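Local coordinates for protein histidinol dehydrogenase (Elizabethkingia anophelis NUHP1, PDB 6AN0) that probably catalyses, with zinc and NAD, the last step of histidine biosynthesis, the two successive oxidations that turn L-histidinol into L-histidine, at residues 127-133 / 158-164; 144-149 / 181-185; 248-252 / 334-338. All blocks are in the same frame, centred on the assembly; numbering follows the deposited sequence.

Contact 1. Residues 127-133 / 158-164; sequences ENIGIYI and NITLCTP
I129 and I131 are joined to N158, T160 and C162 by the regular hydrogen bonds of two parallel neighbours in a sheet, strands 128-132 and 158-163, whose axes approach to 4.7 Å. With helix 142-154 between them in the chain, they form a right-handed beta-alpha-beta unit. I129 and I131 each give their N-H to one residue of the partner strand and their carbonyl to the residue two further on; I129 N reaches N158 O at 2.9 Å, and T160 N reaches I129 O at 2.8 Å. The pairing runs on to I133 N and C162 O.

Polar side chains close both ends. N128 and N158 run alongside each other in the same direction, their amide planes 26° apart; N158 ND2 gives N128 OD1 a bond of 2.7 Å, in the plane of the donor amide. At the other end the T163 hydroxyl OG1 donates to I133 O at 2.7 Å, from above the carbonyl plane. Chi1 of -172° sets OG1 anti to T163's own N, and from there it reaches I133 O.

Apolar contacts fill the face of I129, I131, I159 and L161, where beta-branched isoleucines suit a strand packed under helix 142-154 and L161 adds a further apolar side chain. I131 CD1 touches I159 CG2 at 3.8 Å, and I133 CG1 lies against L161 CD2 at 3.9 Å. On the face of T160 and C162, covered by helix 192-201, the Y132 hydroxyl bonds to G192 N.

The chemistry is thus a buried apolar face with polar side-chain bonds at both ends, keeping Y132 at a predicted NAD site.

Contact 2. Residues 144-149 / 181-185; sequences VLMLGI and LIGIK. With EDO (1,2-ethanediol), chain C.
I182 points its side chain at helix segment 144-149 and meets it with two different branches. Its CG1 arm occupies the position between backbone N and carbonyl carbon (chi1 62°), and the extended chain beyond brings CD1 over the helix backbone, 3.6 Å from G148 CA and 3.5 Å from V144 O. Glycine suits this place because any CB there would run into that methyl. V144 O keeps its helical bond from G148 N, so the methyl merely packs beside it.

The other branch, I182 CG2, fits between L145 and I149, one helical turn apart: L145 CD2 comes to 3.8 Å on an oblique line, while the I149 side chain crosses at about a right angle with CG1 at 3.9 Å. I184 adds its CD1, 4.2 Å from G148 CA. Between the two isoleucines, G183 takes the positive phi (89°) of a Schellman motif that ends helix 173-181; glycine suits it because a CB would be jammed against the preceding carbonyl O. I182 O accepts from Q152 and, weakly, from an ethanediol probably left by crystallisation.

The contact thus seats the end of helix 173-181 against helix 142-154, with I97 of helix 84-102 beside L145 and I149, and I159 and L161 of strand 158-163 against I184.

Contact 3. Residues 248-252 / 334-338; sequences DTTAN and LAIEN
D248 and A251 approach I336 and A335 where two neighbouring strands of the parallel six-stranded sheet, 242-247 and 331-335, run out at their C-terminal ends. D248 to A251 form a type I beta turn, closed by A251 N to D248 O at 3.0 Å, which leads from strand 242-247 to helix 253-264. Across from it, A335 sits at the centre of an inverse gamma turn, so segment 334-338 also bends as it leaves the sheet. The backbones still meet through one long, weak bond, D248 N to A335 O at 3.4 Å, just beyond the regular pairing of A335 with I246.

The aspartate carries most of the side-chain chemistry. Its carboxylate, folded between backbone N and carbonyl carbon (chi1 67°), splits its oxygens between two tasks. OD1 works within the turn: T250 N meets it from above the carboxylate plane, making an Asx turn, and the T250 hydroxyl reaches its syn lone pair. D248 OD2 looks across, taking a weak but nearly straight bond from E337 N at 3.4 Å (170° at the hydrogen). A short acid suits the site because it can serve two backbone N-H groups at once.

Van der Waals contacts fill in around these bonds. The I336 side chain crosses the aspartate at about a right angle, its CG2 lying 3.8 Å from D248 CG, and both side chains also touch I317 of helix 317-327. The apolar pair is A251 and A335, small enough for backbones whose A251 CA and A335 CA are 5.2 Å apart; A251 CB and A335 CB come to 3.8 Å. On the outer side T250 crosses E337 at about a right angle, and T250 CG2 rests 3.5 Å from E337 OE2.

Contacts 1 and 2 form one continuous core: their centres are 10 Å apart, and helix 142-154 of contact 2 is the crossover that links the two strands of contact 1. I131 CG2 packs on L147 CD1 at 3.8 Å, and I159 CG2 on I184 CG1 at 3.9 Å. Both stand back from the metal site, with the side chains of I133 and L145 each about 14 Å from a bound zinc ion, while the predicted NAD residue Y132 lies in contact 1. Contact 3 belongs to the other, parallel sheet, away from the annotated sites; its centre is 41 Å from that of contact 1 and 36 Å from that of contact 2.

Contact 1. Residues 127-133 / 158-164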
loop_
_atom_site.group_PDB
_atom_site.type_symbol
_atom_site.label_atom_id
_atom_site.label_comp_id
_atom_site.label_asym_id
_atom_site.label_seq_id
_atom_site.Cartn_x
_atom_site.Cartn_y
_atom_site.Cartn_z
ATOM N N GLU A 127 4.606 -10.776 9.019
ATOM C CA GLU A 127 5.393 -11.857 9.608
ATOM C C GLU A 127 6.411 -12.430 8.628
ATOM O O GLU A 127 7.565 -12.674 9.005
ATOM C CB GLU A 127 4.456 -12.957 10.109
ATOM C CG GLU A 127 5.141 -14.046 10.910
ATOM C CD GLU A 127 4.174 -15.148 11.328
ATOM O OE1 GLU A 127 3.543 -15.762 10.440
ATOM O OE2 GLU A 127 4.040 -15.391 12.543
ATOM N N ASN A 128 6.018 -12.648 7.370
ATOM C CA ASN A 128 6.880 -13.314 6.395
ATOM C C ASN A 128 7.170 -12.373 5.235
ATOM O O ASN A 128 6.253 -11.977 4.504
ATOM C CB ASN A 128 6.224 -14.608 5.898
ATOM C CG ASN A 128 5.974 -15.598 7.025
ATOM O OD1 ASN A 128 6.892 -16.268 7.481
ATOM N ND2 ASN A 128 4.733 -15.679 7.487
ATOM N N ILE A 129 8.443 -12.037 5.058
ATOM C CA ILE A 129 8.891 -11.051 4.080
ATOM C C ILE A 129 9.731 -11.774 3.039
ATOM O O ILE A 129 10.625 -12.551 3.399
ATOM C CB ILE A 129 9.718 -9.941 4.758
ATOM C CG1 ILE A 129 8.871 -9.178 5.794
ATOM C CG2 ILE A 129 10.389 -9.048 3.725
ATOM C CD1 ILE A 129 7.717 -8.400 5.214
ATOM N N GLY A 130 9.456 -11.523 1.760
ATOM C CA GLY A 130 10.283 -12.028 0.667
ATOM C C GLY A 130 10.976 -10.883 -0.056
ATOM O O GLY A 130 10.346 -9.871 -0.373
ATOM N N ILE A 131 12.278 -11.059 -0.317
ATOM C CA ILE A 131 13.090 -10.055 -1.006
ATOM C C ILE A 131 13.683 -10.700 -2.250
ATOM O O ILE A 131 14.331 -11.749 -2.156
ATOM C CB ILE A 131 14.217 -9.501 -0.107
ATOM C CG1 ILE A 131 13.636 -8.757 1.104
ATOM C CG2 ILE A 131 15.144 -8.578 -0.919
ATOM C CD1 ILE A 131 14.686 -8.489 2.226
ATOM N N TYR A 132 13.476 -10.067 -3.401
ATOM C CA TYR A 132 14.074 -10.493 -4.660
ATOM C C TYR A 132 15.233 -9.575 -5.023
ATOM O O TYR A 132 15.068 -8.352 -5.036
ATOM C CB TYR A 132 13.041 -10.470 -5.786
ATOM C CG TYR A 132 13.665 -11.010 -7.040
ATOM C CD1 TYR A 132 13.882 -12.373 -7.174
ATOM C CD2 TYR A 132 14.132 -10.164 -8.037
ATOM C CE1 TYR A 132 14.498 -12.897 -8.290
ATOM C CE2 TYR A 132 14.754 -10.696 -9.179
ATOM C CZ TYR A 132 14.931 -12.060 -9.283
ATOM O OH TYR A 132 15.535 -12.626 -10.390
ATOM N N ILE A 133 16.387 -10.162 -5.357
ATOM C CA ILE A 133 17.571 -9.409 -5.752
ATOM C C ILE A 133 18.059 -9.949 -7.091
ATOM O O ILE A 133 18.492 -11.103 -7.166
ATOM C CB ILE A 133 18.699 -9.497 -4.708
ATOM C CG1 ILE A 133 18.231 -8.996 -3.328
ATOM C CG2 ILE A 133 19.938 -8.746 -5.186
ATOM C CD1 ILE A 133 17.996 -7.504 -3.267
ATOM N N ASN A 158 10.481 -13.736 9.749
ATOM C CA ASN A 158 10.963 -14.640 8.703
ATOM C C ASN A 158 11.263 -13.803 7.463
ATOM O O ASN A 158 10.341 -13.388 6.747
ATOM C CB ASN A 158 9.927 -15.720 8.388
ATOM C CG ASN A 158 9.548 -16.556 9.600
ATOM O OD1 ASN A 158 10.387 -16.865 10.446
ATOM N ND2 ASN A 158 8.273 -16.938 9.681
ATOM N N ILE A 159 12.543 -13.558 7.196
ATOM C CA ILE A 159 12.957 -12.805 6.011
ATOM C C ILE A 159 13.635 -13.766 5.043
ATOM O O ILE A 159 14.627 -14.415 5.395
ATOM C CB ILE A 159 13.903 -11.651 6.366
ATOM C CG1 ILE A 159 13.205 -10.678 7.327
ATOM C CG2 ILE A 159 14.379 -10.979 5.063
ATOM C CD1 ILE A 159 14.117 -9.652 7.982
ATOM N N THR A 160 13.110 -13.845 3.825
ATOM C CA THR A 160 13.654 -14.691 2.776
ATOM C C THR A 160 14.280 -13.803 1.715
ATOM O O THR A 160 13.730 -12.749 1.385
ATOM C CB THR A 160 12.546 -15.553 2.157
ATOM O OG1 THR A 160 12.248 -16.634 3.045
ATOM C CG2 THR A 160 12.963 -16.108 0.797
ATOM N N LEU A 161 15.437 -14.214 1.187
ATOM C CA LEU A 161 16.052 -13.512 0.062
ATOM C C LEU A 161 16.320 -14.515 -1.055
ATOM O O LEU A 161 17.003 -15.518 -0.828
ATOM C CB LEU A 161 17.350 -12.824 0.499
ATOM C CG LEU A 161 17.904 -11.803 -0.497
ATOM C CD1 LEU A 161 18.674 -10.733 0.275
ATOM C CD2 LEU A 161 18.802 -12.443 -1.537
ATOM N N CYS A 162 15.777 -14.249 -2.247
ATOM C CA CYS A 162 16.017 -15.043 -3.452
ATOM C C CYS A 162 16.873 -14.250 -4.431
ATOM O O CYS A 162 16.576 -13.086 -4.715
ATOM C CB CYS A 162 14.708 -15.416 -4.152
ATOM S SG CYS A 162 13.708 -16.631 -3.273
ATOM N N THR A 163 17.896 -14.900 -4.988
ATOM C CA THR A 163 18.758 -14.255 -5.975
ATOM C C THR A 163 19.368 -15.354 -6.828
ATOM O O THR A 163 19.741 -16.402 -6.280
ATOM C CB THR A 163 19.835 -13.391 -5.280
ATOM O OG1 THR A 163 20.566 -12.617 -6.245
ATOM C CG2 THR A 163 20.802 -14.236 -4.475
ATOM N N PRO A 164 19.430 -15.194 -8.149
ATOM C CA PRO A 164 19.756 -16.337 -9.025
ATOM C C PRO A 164 21.246 -16.627 -9.056
ATOM O O PRO A 164 22.077 -15.711 -8.975
ATOM C CB PRO A 164 19.248 -15.888 -10.400
ATOM C CG PRO A 164 19.206 -14.395 -10.326
ATOM C CD PRO A 164 18.868 -14.056 -8.902
#

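Contact 2. Residues 144-149 / 181-185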
loop_
_atom_site.group_PDB
_atom_site.type_symbol
_atom_site.label_atom_id
_atom_site.label_comp_id
_atom_site.label_asym_id
_atom_site.label_seq_id
_atom_site.Cartn_x
_atom_site.Cartn_y
_atom_site.Cartn_z
ATOM N N VAL A 144 19.966 -4.894 -0.810
ATOM C CA VAL A 144 19.834 -5.758 0.361
ATOM C C VAL A 144 19.705 -4.917 1.628
ATOM O O VAL A 144 18.845 -5.178 2.480
ATOM C CB VAL A 144 21.019 -6.736 0.450
ATOM C CG1 VAL A 144 20.920 -7.562 1.721
ATOM C CG2 VAL A 144 21.061 -7.633 -0.790
ATOM N N LEU A 145 20.557 -3.894 1.772
ATOM C CA LEU A 145 20.443 -3.001 2.930
ATOM C C LEU A 145 19.100 -2.282 2.956
ATOM O O LEU A 145 18.471 -2.159 4.017
ATOM C CB LEU A 145 21.572 -1.964 2.927
ATOM C CG LEU A 145 23.000 -2.475 3.080
ATOM C CD1 LEU A 145 23.985 -1.309 2.992
ATOM C CD2 LEU A 145 23.153 -3.239 4.395
ATOM N N MET A 146 18.654 -1.787 1.798
ATOM C CA MET A 146 17.458 -0.947 1.733
ATOM C C MET A 146 16.192 -1.704 2.125
ATOM O O MET A 146 15.230 -1.098 2.618
ATOM C CB MET A 146 17.284 -0.389 0.315
ATOM C CG MET A 146 18.388 0.556 -0.145
ATOM S SD MET A 146 18.426 2.072 0.843
ATOM C CE MET A 146 19.996 2.798 0.342
ATOM N N LEU A 147 16.138 -3.002 1.850
ATOM C CA LEU A 147 14.950 -3.796 2.139
ATOM C C LEU A 147 15.104 -4.628 3.398
ATOM O O LEU A 147 14.141 -4.772 4.158
ATOM C CB LEU A 147 14.624 -4.717 0.958
ATOM C CG LEU A 147 14.423 -3.969 -0.360
ATOM C CD1 LEU A 147 14.177 -4.959 -1.495
ATOM C CD2 LEU A 147 13.268 -2.961 -0.282
ATOM N N GLY A 148 16.316 -5.124 3.656
ATOM C CA GLY A 148 16.532 -5.961 4.829
ATOM C C GLY A 148 16.511 -5.183 6.136
ATOM O O GLY A 148 16.034 -5.686 7.156
ATOM N N ILE A 149 17.034 -3.960 6.135
ATOM C CA ILE A 149 17.174 -3.231 7.398
ATOM C C ILE A 149 15.797 -2.831 7.936
ATOM O O ILE A 149 15.522 -3.064 9.128
ATOM C CB ILE A 149 18.121 -2.019 7.251
ATOM C CG1 ILE A 149 19.575 -2.506 7.175
ATOM C CG2 ILE A 149 17.966 -1.049 8.445
ATOM C CD1 ILE A 149 20.619 -1.397 6.974
ATOM N N LEU A 181 25.269 -9.830 7.080
ATOM C CA LEU A 181 25.556 -8.725 7.999
ATOM C C LEU A 181 24.309 -8.269 8.748
ATOM O O LEU A 181 24.355 -8.016 9.958
ATOM C CB LEU A 181 26.152 -7.545 7.228
ATOM C CG LEU A 181 26.415 -6.249 8.013
ATOM C CD1 LEU A 181 27.490 -6.461 9.081
ATOM C CD2 LEU A 181 26.793 -5.095 7.082
ATOM N N ILE A 182 23.189 -8.122 8.040
ATOM C CA ILE A 182 21.984 -7.567 8.646
ATOM C C ILE A 182 21.052 -8.683 9.105
ATOM O O ILE A 182 19.876 -8.449 9.411
ATOM C CB ILE A 182 21.275 -6.601 7.688
ATOM C CG1 ILE A 182 20.813 -7.314 6.418
ATOM C CG2 ILE A 182 22.191 -5.429 7.348
ATOM C CD1 ILE A 182 20.009 -6.426 5.517
ATOM N N GLY A 183 21.574 -9.903 9.166
ATOM C CA GLY A 183 20.902 -10.994 9.845
ATOM C C GLY A 183 19.945 -11.813 9.013
ATOM O O GLY A 183 19.149 -12.572 9.583
ATOM N N ILE A 184 19.984 -11.689 7.693
ATOM C CA ILE A 184 19.171 -12.545 6.836
ATOM C C ILE A 184 19.864 -13.899 6.738
ATOM O O ILE A 184 21.013 -13.987 6.290
ATOM C CB ILE A 184 18.971 -11.910 5.451
ATOM C CG1 ILE A 184 18.203 -10.585 5.574
ATOM C CG2 ILE A 184 18.248 -12.876 4.523
ATOM C CD1 ILE A 184 18.151 -9.807 4.293
ATOM N N LYS A 185 19.177 -14.962 7.182
ATOM C CA LYS A 185 19.755 -16.299 7.176
ATOM C C LYS A 185 19.150 -17.232 6.140
ATOM O O LYS A 185 19.746 -18.273 5.855
ATOM C CB LYS A 185 19.613 -16.949 8.562
ATOM C CG LYS A 185 20.343 -16.200 9.665
ATOM C CD LYS A 185 21.844 -16.216 9.418
ATOM C CE LYS A 185 22.555 -15.143 10.228
ATOM N NZ LYS A 185 22.302 -15.291 11.683
HETATM C C1 EDO C . 19.707 -4.041 11.339
HETATM O O1 EDO C . 18.557 -3.931 12.188
HETATM C C2 EDO C . 19.845 -5.463 10.814
HETATM O O2 EDO C . 20.300 -6.350 11.845
#

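Contact 3. Residues 248-252 / 334-338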
loop_
_atom_site.group_PDB
_atom_site.type_symbol
_atom_site.label_atom_id
_atom_site.label_comp_id
_atom_site.label_asym_id
_atom_site.label_seq_id
_atom_site.Cartn_x
_atom_site.Cartn_y
_atom_site.Cartn_z
ATOM N N ASP A 248 19.225 26.378 -11.611
ATOM C CA ASP A 248 19.264 27.800 -11.924
ATOM C C ASP A 248 20.724 28.226 -12.084
ATOM O O ASP A 248 21.622 27.382 -12.195
ATOM C CB ASP A 248 18.493 28.614 -10.867
ATOM C CG ASP A 248 19.151 28.602 -9.492
ATOM O OD1 ASP A 248 20.273 28.084 -9.344
ATOM O OD2 ASP A 248 18.525 29.128 -8.542
ATOM N N THR A 249 20.966 29.543 -12.112
ATOM C CA THR A 249 22.321 30.039 -12.336
ATOM C C THR A 249 23.289 29.672 -11.212
ATOM O O THR A 249 24.505 29.797 -11.405
ATOM C CB THR A 249 22.301 31.564 -12.530
ATOM O OG1 THR A 249 21.714 32.176 -11.378
ATOM C CG2 THR A 249 21.485 31.934 -13.756
ATOM N N THR A 250 22.801 29.221 -10.057
ATOM C CA THR A 250 23.690 28.810 -8.974
ATOM C C THR A 250 24.074 27.340 -9.049
ATOM O O THR A 250 24.893 26.890 -8.242
ATOM C CB THR A 250 23.057 29.073 -7.599
ATOM O OG1 THR A 250 21.990 28.137 -7.365
ATOM C CG2 THR A 250 22.522 30.490 -7.510
ATOM N N ALA A 251 23.499 26.583 -9.980
ATOM C CA ALA A 251 23.877 25.191 -10.128
ATOM C C ALA A 251 25.278 25.083 -10.727
ATOM O O ALA A 251 25.769 25.994 -11.396
ATOM C CB ALA A 251 22.868 24.451 -11.009
ATOM N N ASN A 252 25.927 23.947 -10.469
ATOM C CA ASN A 252 27.244 23.670 -11.018
ATOM C C ASN A 252 27.073 22.749 -12.216
ATOM O O ASN A 252 26.715 21.575 -12.033
ATOM C CB ASN A 252 28.147 23.024 -9.964
ATOM C CG ASN A 252 29.570 22.804 -10.457
ATOM O OD1 ASN A 252 29.793 22.300 -11.556
ATOM N ND2 ASN A 252 30.545 23.168 -9.630
ATOM N N LEU A 334 17.035 19.335 -6.731
ATOM C CA LEU A 334 16.837 20.787 -6.766
ATOM C C LEU A 334 18.205 21.448 -6.662
ATOM O O LEU A 334 18.693 21.740 -5.570
ATOM C CB LEU A 334 15.913 21.261 -5.647
ATOM C CG LEU A 334 14.484 20.732 -5.673
ATOM C CD1 LEU A 334 13.693 21.454 -4.571
ATOM C CD2 LEU A 334 13.824 20.912 -7.064
ATOM N N ALA A 335 18.824 21.700 -7.816
ATOM C CA ALA A 335 20.128 22.358 -7.866
ATOM C C ALA A 335 19.928 23.868 -7.963
ATOM O O ALA A 335 20.271 24.535 -8.943
ATOM C CB ALA A 335 20.957 21.813 -9.029
ATOM N N ILE A 336 19.330 24.411 -6.905
ATOM C CA ILE A 336 18.940 25.810 -6.893
ATOM C C ILE A 336 19.257 26.404 -5.536
ATOM O O ILE A 336 19.489 25.700 -4.548
ATOM C CB ILE A 336 17.444 26.032 -7.197
ATOM C CG1 ILE A 336 16.592 25.440 -6.050
ATOM C CG2 ILE A 336 17.079 25.497 -8.572
ATOM C CD1 ILE A 336 15.108 25.394 -6.318
ATOM N N GLU A 337 19.254 27.728 -5.537
ATOM C CA GLU A 337 19.383 28.554 -4.354
ATOM C C GLU A 337 18.142 28.448 -3.476
ATOM O O GLU A 337 17.014 28.421 -3.980
ATOM C CB GLU A 337 19.560 29.996 -4.816
ATOM C CG GLU A 337 20.363 30.890 -3.934
ATOM C CD GLU A 337 20.788 32.133 -4.683
ATOM O OE1 GLU A 337 19.920 32.799 -5.297
ATOM O OE2 GLU A 337 21.999 32.428 -4.689
ATOM N N ASN A 338 18.360 28.414 -2.157
ATOM C CA ASN A 338 17.299 28.613 -1.164
ATOM C C ASN A 338 16.152 27.612 -1.340
ATOM O O ASN A 338 14.979 27.988 -1.451
ATOM C CB ASN A 338 16.784 30.050 -1.218
ATOM C CG ASN A 338 17.855 31.060 -0.846
ATOM O OD1 ASN A 338 18.695 30.792 0.013
ATOM N ND2 ASN A 338 17.841 32.212 -1.499
#